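Local coordinates for protein tryptophan synthase alpha chain (Campylobacter jejuni, PDB 3THA) that probably cleaves indoleglycerol phosphate to indole and glyceraldehyde 3-phosphate, as the alpha subunit of tryptophan synthase in the last step of tryptophan biosynthesis, at residues 34-48 with 81-94. Numbering follows the deposited sequence.
Sequences LQRLDQSPIDILELG and LLARIKTKKALVFM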
ATOM      1  N   LEU B  34      23.798   4.092   1.689  1.00 57.03           N
ATOM      2  CA  LEU B  34      23.882   5.169   0.685  1.00 57.41           C
ATOM      3  C   LEU B  34      25.323   5.513   0.343  1.00 58.95           C
ATOM      4  O   LEU B  34      25.677   5.669  -0.808  1.00 59.25           O
ATOM      5  CB  LEU B  34      23.095   6.398   1.139  1.00 55.46           C
ATOM      6  CG  LEU B  34      21.565   6.119   1.082  1.00 56.93           C
ATOM      7  CD1 LEU B  34      20.697   7.202   1.757  1.00 56.00           C
ATOM      8  CD2 LEU B  34      21.111   5.900  -0.342  1.00 56.30           C
ATOM      9  N   GLN B  35      26.167   5.583   1.358  1.00 59.98           N
ATOM     10  CA  GLN B  35      27.538   5.895   1.117  1.00 62.12           C
ATOM     11  C   GLN B  35      28.208   4.832   0.267  1.00 62.65           C
ATOM     12  O   GLN B  35      29.240   5.103  -0.343  1.00 64.35           O
ATOM     13  CB  GLN B  35      28.285   6.071   2.447  1.00 63.88           C
ATOM     14  CG  GLN B  35      27.748   7.205   3.309  1.00 67.39           C
ATOM     15  CD  GLN B  35      28.171   8.605   2.837  1.00 74.10           C
ATOM     16  OE1 GLN B  35      28.211   8.917   1.634  1.00 77.05           O
ATOM     17  NE2 GLN B  35      28.467   9.466   3.805  1.00 76.75           N
ATOM     18  N   ARG B  36      27.655   3.625   0.224  1.00 61.34           N
ATOM     19  CA  ARG B  36      28.292   2.563  -0.543  1.00 62.09           C
ATOM     20  C   ARG B  36      27.611   2.339  -1.897  1.00 61.46           C
ATOM     21  O   ARG B  36      27.916   1.418  -2.644  1.00 62.92           O
ATOM     22  CB  ARG B  36      28.417   1.287   0.297  1.00 63.29           C
ATOM     23  CG  ARG B  36      29.653   1.264   1.241  1.00 65.06           C
ATOM     24  CD  ARG B  36      29.556   0.197   2.338  1.00 67.52           C
ATOM     25  NE  ARG B  36      29.833  -1.131   1.798  1.00 74.17           N
ATOM     26  CZ  ARG B  36      30.059  -2.230   2.519  1.00 76.82           C
ATOM     27  NH1 ARG B  36      30.047  -2.192   3.847  1.00 77.83           N
ATOM     28  NH2 ARG B  36      30.305  -3.375   1.902  1.00 77.65           N
ATOM     29  N   LEU B  37      26.690   3.221  -2.230  1.00 59.87           N
ATOM     30  CA  LEU B  37      25.864   3.036  -3.413  1.00 59.18           C
ATOM     31  C   LEU B  37      26.720   3.050  -4.686  1.00 60.99           C
ATOM     32  O   LEU B  37      26.470   2.298  -5.613  1.00 61.60           O
ATOM     33  CB  LEU B  37      24.770   4.098  -3.444  1.00 55.88           C
ATOM     34  CG  LEU B  37      23.588   3.885  -4.357  1.00 56.51           C
ATOM     35  CD1 LEU B  37      22.911   2.500  -4.016  1.00 53.05           C
ATOM     36  CD2 LEU B  37      22.617   5.071  -4.222  1.00 52.53           C
ATOM     37  N   ASP B  38      27.705   3.928  -4.722  1.00 62.79           N
ATOM     38  CA  ASP B  38      28.677   3.976  -5.826  1.00 66.04           C
ATOM     39  C   ASP B  38      29.341   2.646  -6.143  1.00 68.22           C
ATOM     40  O   ASP B  38      29.627   2.383  -7.287  1.00 70.41           O
ATOM     41  CB  ASP B  38      29.748   5.040  -5.570  1.00 66.48           C
ATOM     42  CG  ASP B  38      29.242   6.438  -5.856  1.00 65.61           C
ATOM     43  OD1 ASP B  38      28.133   6.566  -6.410  1.00 63.14           O
ATOM     44  OD2 ASP B  38      29.945   7.405  -5.519  1.00 66.73           O
ATOM     45  N   GLN B  39      29.577   1.803  -5.148  1.00 68.97           N
ATOM     46  CA  GLN B  39      30.179   0.493  -5.432  1.00 71.29           C
ATOM     47  C   GLN B  39      29.192  -0.647  -5.558  1.00 70.44           C
ATOM     48  O   GLN B  39      29.619  -1.793  -5.707  1.00 72.19           O
ATOM     49  CB  GLN B  39      31.225   0.094  -4.397  1.00 72.84           C
ATOM     50  CG  GLN B  39      32.287   1.130  -4.116  1.00 76.06           C
ATOM     51  CD  GLN B  39      32.226   1.509  -2.645  1.00 80.56           C
ATOM     52  OE1 GLN B  39      32.665   0.748  -1.768  1.00 79.26           O
ATOM     53  NE2 GLN B  39      31.617   2.672  -2.363  1.00 79.99           N
ATOM     54  N   SER B  40      27.894  -0.375  -5.481  1.00 67.28           N
ATOM     55  CA  SER B  40      26.925  -1.462  -5.653  1.00 67.31           C
ATOM     56  C   SER B  40      26.512  -1.507  -7.115  1.00 67.13           C
ATOM     57  O   SER B  40      26.652  -0.508  -7.795  1.00 67.46           O
ATOM     58  CB  SER B  40      25.689  -1.234  -4.773  1.00 65.84           C
ATOM     59  OG  SER B  40      24.901  -0.185  -5.312  1.00 64.23           O
ATOM     60  N   PRO B  41      25.967  -2.637  -7.606  1.00 67.44           N
ATOM     61  CA  PRO B  41      25.633  -2.645  -9.031  1.00 67.16           C
ATOM     62  C   PRO B  41      24.274  -1.967  -9.358  1.00 64.87           C
ATOM     63  O   PRO B  41      23.794  -2.020 -10.500  1.00 65.78           O
ATOM     64  CB  PRO B  41      25.621  -4.140  -9.361  1.00 68.99           C
ATOM     65  CG  PRO B  41      25.135  -4.783  -8.105  1.00 68.52           C
ATOM     66  CD  PRO B  41      25.505  -3.868  -6.937  1.00 67.78           C
ATOM     67  N   ILE B  42      23.693  -1.286  -8.379  1.00 62.70           N
ATOM     68  CA  ILE B  42      22.429  -0.548  -8.556  1.00 59.61           C
ATOM     69  C   ILE B  42      22.676   0.807  -9.222  1.00 60.23           C
ATOM     70  O   ILE B  42      23.537   1.582  -8.777  1.00 60.09           O
ATOM     71  CB  ILE B  42      21.767  -0.315  -7.200  1.00 57.28           C
ATOM     72  CG1 ILE B  42      21.465  -1.670  -6.543  1.00 56.28           C
ATOM     73  CG2 ILE B  42      20.542   0.587  -7.322  1.00 53.82           C
ATOM     74  CD1 ILE B  42      21.166  -1.577  -5.053  1.00 52.75           C
ATOM     75  N   ASP B  43      21.901   1.095 -10.270  1.00 59.96           N
ATOM     76  CA  ASP B  43      22.066   2.296 -11.075  1.00 59.82           C
ATOM     77  C   ASP B  43      21.135   3.403 -10.584  1.00 57.75           C
ATOM     78  O   ASP B  43      21.502   4.586 -10.607  1.00 57.76           O
ATOM     79  CB  ASP B  43      21.759   1.996 -12.540  1.00 61.10           C
ATOM     80  CG  ASP B  43      22.684   0.950 -13.132  1.00 65.89           C
ATOM     81  OD1 ASP B  43      23.909   1.006 -12.864  1.00 71.42           O
ATOM     82  OD2 ASP B  43      22.193   0.081 -13.888  1.00 69.51           O
ATOM     83  N   ILE B  44      19.932   3.021 -10.154  1.00 55.59           N
ATOM     84  CA  ILE B  44      18.939   3.966  -9.688  1.00 52.84           C
ATOM     85  C   ILE B  44      18.340   3.409  -8.420  1.00 52.05           C
ATOM     86  O   ILE B  44      17.829   2.306  -8.437  1.00 52.05           O
ATOM     87  CB  ILE B  44      17.818   4.108 -10.725  1.00 52.50           C
ATOM     88  CG1 ILE B  44      18.428   4.461 -12.055  1.00 53.82           C
ATOM     89  CG2 ILE B  44      16.721   5.120 -10.271  1.00 47.83           C
ATOM     90  CD1 ILE B  44      17.576   4.121 -13.204  1.00 56.61           C
ATOM     91  N   LEU B  45      18.377   4.181  -7.338  1.00 51.25           N
ATOM     92  CA  LEU B  45      17.742   3.767  -6.114  1.00 51.40           C
ATOM     93  C   LEU B  45      16.456   4.495  -5.844  1.00 51.38           C
ATOM     94  O   LEU B  45      16.416   5.757  -5.916  1.00 51.85           O
ATOM     95  CB  LEU B  45      18.679   4.001  -4.942  1.00 50.94           C
ATOM     96  CG  LEU B  45      18.190   3.446  -3.616  1.00 49.83           C
ATOM     97  CD1 LEU B  45      18.202   1.920  -3.685  1.00 47.12           C
ATOM     98  CD2 LEU B  45      19.078   3.982  -2.452  1.00 50.68           C
ATOM     99  N   GLU B  46      15.415   3.738  -5.489  1.00 51.42           N
ATOM    100  CA  GLU B  46      14.172   4.348  -5.021  1.00 50.90           C
ATOM    101  C   GLU B  46      14.133   4.393  -3.493  1.00 51.38           C
ATOM    102  O   GLU B  46      14.407   3.411  -2.824  1.00 51.14           O
ATOM    103  CB  GLU B  46      12.951   3.595  -5.560  1.00 51.49           C
ATOM    104  CG  GLU B  46      12.968   3.394  -7.092  1.00 54.21           C
ATOM    105  CD  GLU B  46      11.829   2.502  -7.603  1.00 54.23           C
ATOM    106  OE1 GLU B  46      11.202   1.823  -6.779  1.00 55.59           O
ATOM    107  OE2 GLU B  46      11.591   2.453  -8.834  1.00 52.75           O
ATOM    108  N   LEU B  47      13.775   5.537  -2.946  1.00 51.69           N
ATOM    109  CA  LEU B  47      13.892   5.728  -1.526  1.00 53.27           C
ATOM    110  C   LEU B  47      12.486   5.833  -0.952  1.00 54.34           C
ATOM    111  O   LEU B  47      11.829   6.872  -1.108  1.00 52.38           O
ATOM    112  CB  LEU B  47      14.677   7.010  -1.222  1.00 53.33           C
ATOM    113  CG  LEU B  47      16.073   7.265  -1.804  1.00 54.28           C
ATOM    114  CD1 LEU B  47      16.565   8.638  -1.351  1.00 52.24           C
ATOM    115  CD2 LEU B  47      17.007   6.214  -1.319  1.00 54.16           C
ATOM    116  N   GLY B  48      12.026   4.749  -0.321  1.00 55.78           N
ATOM    117  CA  GLY B  48      10.759   4.771   0.351  1.00 58.48           C
ATOM    118  C   GLY B  48      10.906   5.521   1.648  1.00 61.42           C
ATOM    119  O   GLY B  48      11.816   5.224   2.442  1.00 62.58           O
ATOM    120  N   LEU B  81      19.733  13.466   6.216  1.00 60.96           N
ATOM    121  CA  LEU B  81      20.578  12.381   5.749  1.00 59.43           C
ATOM    122  C   LEU B  81      21.067  12.513   4.312  1.00 59.12           C
ATOM    123  O   LEU B  81      22.246  12.269   4.029  1.00 60.44           O
ATOM    124  CB  LEU B  81      19.793  11.079   5.870  1.00 58.33           C
ATOM    125  CG  LEU B  81      20.365   9.853   5.192  1.00 56.61           C
ATOM    126  CD1 LEU B  81      21.675   9.470   5.867  1.00 54.56           C
ATOM    127  CD2 LEU B  81      19.335   8.780   5.336  1.00 53.20           C
ATOM    128  N   LEU B  82      20.159  12.849   3.411  1.00 57.78           N
ATOM    129  CA  LEU B  82      20.509  13.100   2.014  1.00 57.92           C
ATOM    130  C   LEU B  82      21.585  14.151   1.820  1.00 58.99           C
ATOM    131  O   LEU B  82      22.320  14.084   0.854  1.00 59.10           O
ATOM    132  CB  LEU B  82      19.277  13.467   1.207  1.00 56.72           C
ATOM    133  CG  LEU B  82      18.426  12.234   0.998  1.00 56.67           C
ATOM    134  CD1 LEU B  82      17.091  12.647   0.413  1.00 56.73           C
ATOM    135  CD2 LEU B  82      19.177  11.229   0.088  1.00 55.78           C
ATOM    136  N   ALA B  83      21.712  15.082   2.765  1.00 60.65           N
ATOM    137  CA  ALA B  83      22.672  16.176   2.640  1.00 63.02           C
ATOM    138  C   ALA B  83      24.055  15.711   3.025  1.00 65.14           C
ATOM    139  O   ALA B  83      25.039  16.305   2.594  1.00 67.93           O
ATOM    140  CB  ALA B  83      22.273  17.331   3.497  1.00 63.71           C
ATOM    141  N   ARG B  84      24.145  14.665   3.843  1.00 64.85           N
ATOM    142  CA  ARG B  84      25.458  14.125   4.169  1.00 66.33           C
ATOM    143  C   ARG B  84      25.939  12.985   3.269  1.00 66.47           C
ATOM    144  O   ARG B  84      26.966  12.394   3.530  1.00 67.81           O
ATOM    145  CB  ARG B  84      25.623  13.783   5.661  1.00 66.48           C
ATOM    146  CG  ARG B  84      24.380  13.668   6.482  1.00 64.89           C
ATOM    147  CD  ARG B  84      24.738  13.288   7.929  1.00 65.93           C
ATOM    148  NE  ARG B  84      23.878  12.197   8.363  1.00 62.95           N
ATOM    149  CZ  ARG B  84      22.676  12.370   8.879  1.00 61.63           C
ATOM    150  NH1 ARG B  84      21.934  11.313   9.218  1.00 60.66           N
ATOM    151  NH2 ARG B  84      22.215  13.595   9.061  1.00 59.15           N
ATOM    152  N   ILE B  85      25.215  12.721   2.191  1.00 65.80           N
ATOM    153  CA  ILE B  85      25.481  11.578   1.327  1.00 65.59           C
ATOM    154  C   ILE B  85      26.122  12.023   0.028  1.00 66.55           C
ATOM    155  O   ILE B  85      25.669  12.992  -0.593  1.00 66.20           O
ATOM    156  CB  ILE B  85      24.133  10.808   1.061  1.00 64.42           C
ATOM    157  CG1 ILE B  85      23.871   9.858   2.214  1.00 63.18           C
ATOM    158  CG2 ILE B  85      24.081  10.088  -0.314  1.00 63.82           C
ATOM    159  CD1 ILE B  85      25.085   9.437   2.878  1.00 67.46           C
ATOM    160  N   LYS B  86      27.165  11.321  -0.391  1.00 67.55           N
ATOM    161  CA  LYS B  86      27.671  11.556  -1.725  1.00 69.35           C
ATOM    162  C   LYS B  86      27.600  10.296  -2.571  1.00 68.52           C
ATOM    163  O   LYS B  86      28.204   9.272  -2.256  1.00 68.84           O
ATOM    164  CB  LYS B  86      29.090  12.167  -1.709  1.00 72.67           C
ATOM    165  CG  LYS B  86      29.556  12.824  -3.083  1.00 77.18           C
ATOM    166  CD  LYS B  86      28.395  13.508  -3.893  1.00 81.56           C
ATOM    167  CE  LYS B  86      28.888  14.120  -5.243  1.00 86.68           C
ATOM    168  NZ  LYS B  86      27.746  14.498  -6.177  1.00 86.89           N
ATOM    169  N   THR B  87      26.828  10.373  -3.646  1.00 67.53           N
ATOM    170  CA  THR B  87      26.763   9.255  -4.588  1.00 67.26           C
ATOM    171  C   THR B  87      26.642   9.780  -6.000  1.00 67.51           C
ATOM    172  O   THR B  87      26.264  10.925  -6.195  1.00 67.03           O
ATOM    173  CB  THR B  87      25.565   8.311  -4.286  1.00 65.30           C
ATOM    174  OG1 THR B  87      25.609   7.201  -5.193  1.00 63.61           O
ATOM    175  CG2 THR B  87      24.242   9.059  -4.452  1.00 63.45           C
ATOM    176  N   LYS B  88      26.967   8.945  -6.979  1.00 68.43           N
ATOM    177  CA  LYS B  88      26.777   9.318  -8.384  1.00 69.55           C
ATOM    178  C   LYS B  88      25.487   8.742  -8.956  1.00 67.20           C
ATOM    179  O   LYS B  88      25.041   9.141 -10.024  1.00 68.25           O
ATOM    180  CB  LYS B  88      27.950   8.860  -9.221  1.00 71.37           C
ATOM    181  CG  LYS B  88      29.171   9.728  -9.037  1.00 77.60           C
ATOM    182  CD  LYS B  88      28.957  11.153  -9.588  1.00 82.38           C
ATOM    183  CE  LYS B  88      29.982  12.150  -9.011  1.00 85.80           C
ATOM    184  NZ  LYS B  88      31.409  11.690  -9.080  1.00 88.48           N
ATOM    185  N   LYS B  89      24.898   7.795  -8.249  1.00 65.02           N
ATOM    186  CA  LYS B  89      23.699   7.118  -8.741  1.00 63.28           C
ATOM    187  C   LYS B  89      22.443   7.979  -8.615  1.00 61.10           C
ATOM    188  O   LYS B  89      22.417   8.949  -7.859  1.00 60.41           O
ATOM    189  CB  LYS B  89      23.515   5.794  -8.015  1.00 62.51           C
ATOM    190  CG  LYS B  89      24.773   4.930  -8.017  1.00 63.94           C
ATOM    191  CD  LYS B  89      24.950   4.294  -9.349  1.00 66.17           C
ATOM    192  CE  LYS B  89      26.291   3.620  -9.432  1.00 67.48           C
ATOM    193  NZ  LYS B  89      26.408   2.614  -8.361  1.00 70.31           N
ATOM    194  N   ALA B  90      21.410   7.634  -9.378  1.00 59.92           N
ATOM    195  CA  ALA B  90      20.153   8.374  -9.351  1.00 58.27           C
ATOM    196  C   ALA B  90      19.337   8.048  -8.109  1.00 56.89           C
ATOM    197  O   ALA B  90      19.105   6.859  -7.800  1.00 57.25           O
ATOM    198  CB  ALA B  90      19.329   8.106 -10.612  1.00 57.74           C
ATOM    199  N   LEU B  91      18.871   9.106  -7.442  1.00 55.20           N
ATOM    200  CA  LEU B  91      17.995   9.004  -6.292  1.00 53.92           C
ATOM    201  C   LEU B  91      16.549   9.422  -6.638  1.00 54.28           C
ATOM    202  O   LEU B  91      16.303  10.507  -7.173  1.00 54.46           O
ATOM    203  CB  LEU B  91      18.565   9.833  -5.148  1.00 53.34           C
ATOM    204  CG  LEU B  91      19.980   9.418  -4.706  1.00 53.10           C
ATOM    205  CD1 LEU B  91      20.513  10.327  -3.617  1.00 49.87           C
ATOM    206  CD2 LEU B  91      20.023   7.921  -4.256  1.00 50.22           C
ATOM    207  N   VAL B  92      15.609   8.528  -6.349  1.00 54.15           N
ATOM    208  CA  VAL B  92      14.210   8.710  -6.675  1.00 53.45           C
ATOM    209  C   VAL B  92      13.360   8.464  -5.406  1.00 52.61           C
ATOM    210  O   VAL B  92      13.450   7.401  -4.789  1.00 52.60           O
ATOM    211  CB  VAL B  92      13.776   7.718  -7.799  1.00 53.92           C
ATOM    212  CG1 VAL B  92      12.256   7.668  -7.946  1.00 52.10           C
ATOM    213  CG2 VAL B  92      14.381   8.151  -9.123  1.00 54.27           C
ATOM    214  N   PHE B  93      12.563   9.454  -5.004  1.00 51.15           N
ATOM    215  CA  PHE B  93      11.603   9.232  -3.947  1.00 49.97           C
ATOM    216  C   PHE B  93      10.467   8.353  -4.411  1.00 50.01           C
ATOM    217  O   PHE B  93       9.965   8.485  -5.521  1.00 51.23           O
ATOM    218  CB  PHE B  93      11.031  10.533  -3.429  1.00 49.97           C
ATOM    219  CG  PHE B  93      11.847  11.167  -2.365  1.00 49.99           C
ATOM    220  CD1 PHE B  93      12.433  10.399  -1.364  1.00 50.12           C
ATOM    221  CD2 PHE B  93      12.018  12.534  -2.346  1.00 54.23           C
ATOM    222  CE1 PHE B  93      13.194  10.985  -0.365  1.00 49.96           C
ATOM    223  CE2 PHE B  93      12.803  13.146  -1.353  1.00 55.04           C
ATOM    224  CZ  PHE B  93      13.374  12.373  -0.365  1.00 54.57           C
HETATM  225  N   MSE B  94      10.063   7.440  -3.553  1.00 49.75           N
HETATM  226  CA  MSE B  94       8.795   6.782  -3.695  1.00 49.70           C
HETATM  227  C   MSE B  94       8.140   6.982  -2.340  1.00 49.35           C
HETATM  228  O   MSE B  94       8.560   6.408  -1.370  1.00 50.25           O
HETATM  229  CB  MSE B  94       8.993   5.323  -4.062  1.00 50.34           C
HETATM  230  CG  MSE B  94       7.781   4.470  -4.039  1.00 53.85           C
HETATM  231 SE   MSE B  94       8.162   3.030  -5.302  0.65 66.17          SE
HETATM  232  CE  MSE B  94       6.725   1.864  -4.936  1.00 54.18           C
TER
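The ammonium group of K89 is gripped by backbone carbonyls of the turn that leads from helix 27-35 to strand 44-48. Its NZ donates to L37 O at 2.8 Å and to I42 O at 3.1 Å, with weak bonds to D38 O and S40 O. The lysine side chain bends at chi2 (-76°) and again at chi4 (58°), curling NZ in among these oxygens. L37 O also accepts from S40 N and S40 OG, so the turn is tied to itself. Such a cluster of carbonyl oxygens would probably stabilise the positive charge.

D38 holds the loop just before K89. K88 N reaches the syn lone pair of D38 OD1 at 2.7 Å, nearly straight (175°). T87 OG1 donates to the same oxygen from above the carboxylate plane, and accepts from K89 N in an ST turn.

Beyond the loops, strands 44-48 and 90-94, the second and third of the TIM barrel, pair in parallel. L45 N bonds A90 O at 2.8 Å, and V92 N bonds L45 O at 2.9 Å. I44, E46, V92 and M94 point into the barrel, where I44 CG2 packs on V92 CG2 at 4.0 Å. E46, one of two predicted proton acceptors, brings OE1 to 3.6 Å from SE of selenomethionine M94. L45, L47, L91 and F93 point out to the helices: L47 CD1 meets L82 CD2 of helix 75-83 at 4.0 Å, and the CD2 atoms of L37 and L91 touch.

Strands 15-21 and 117-121 flank this pair, helices 27-35 and 75-83 pack outside, and helix 239-248 borders the turn.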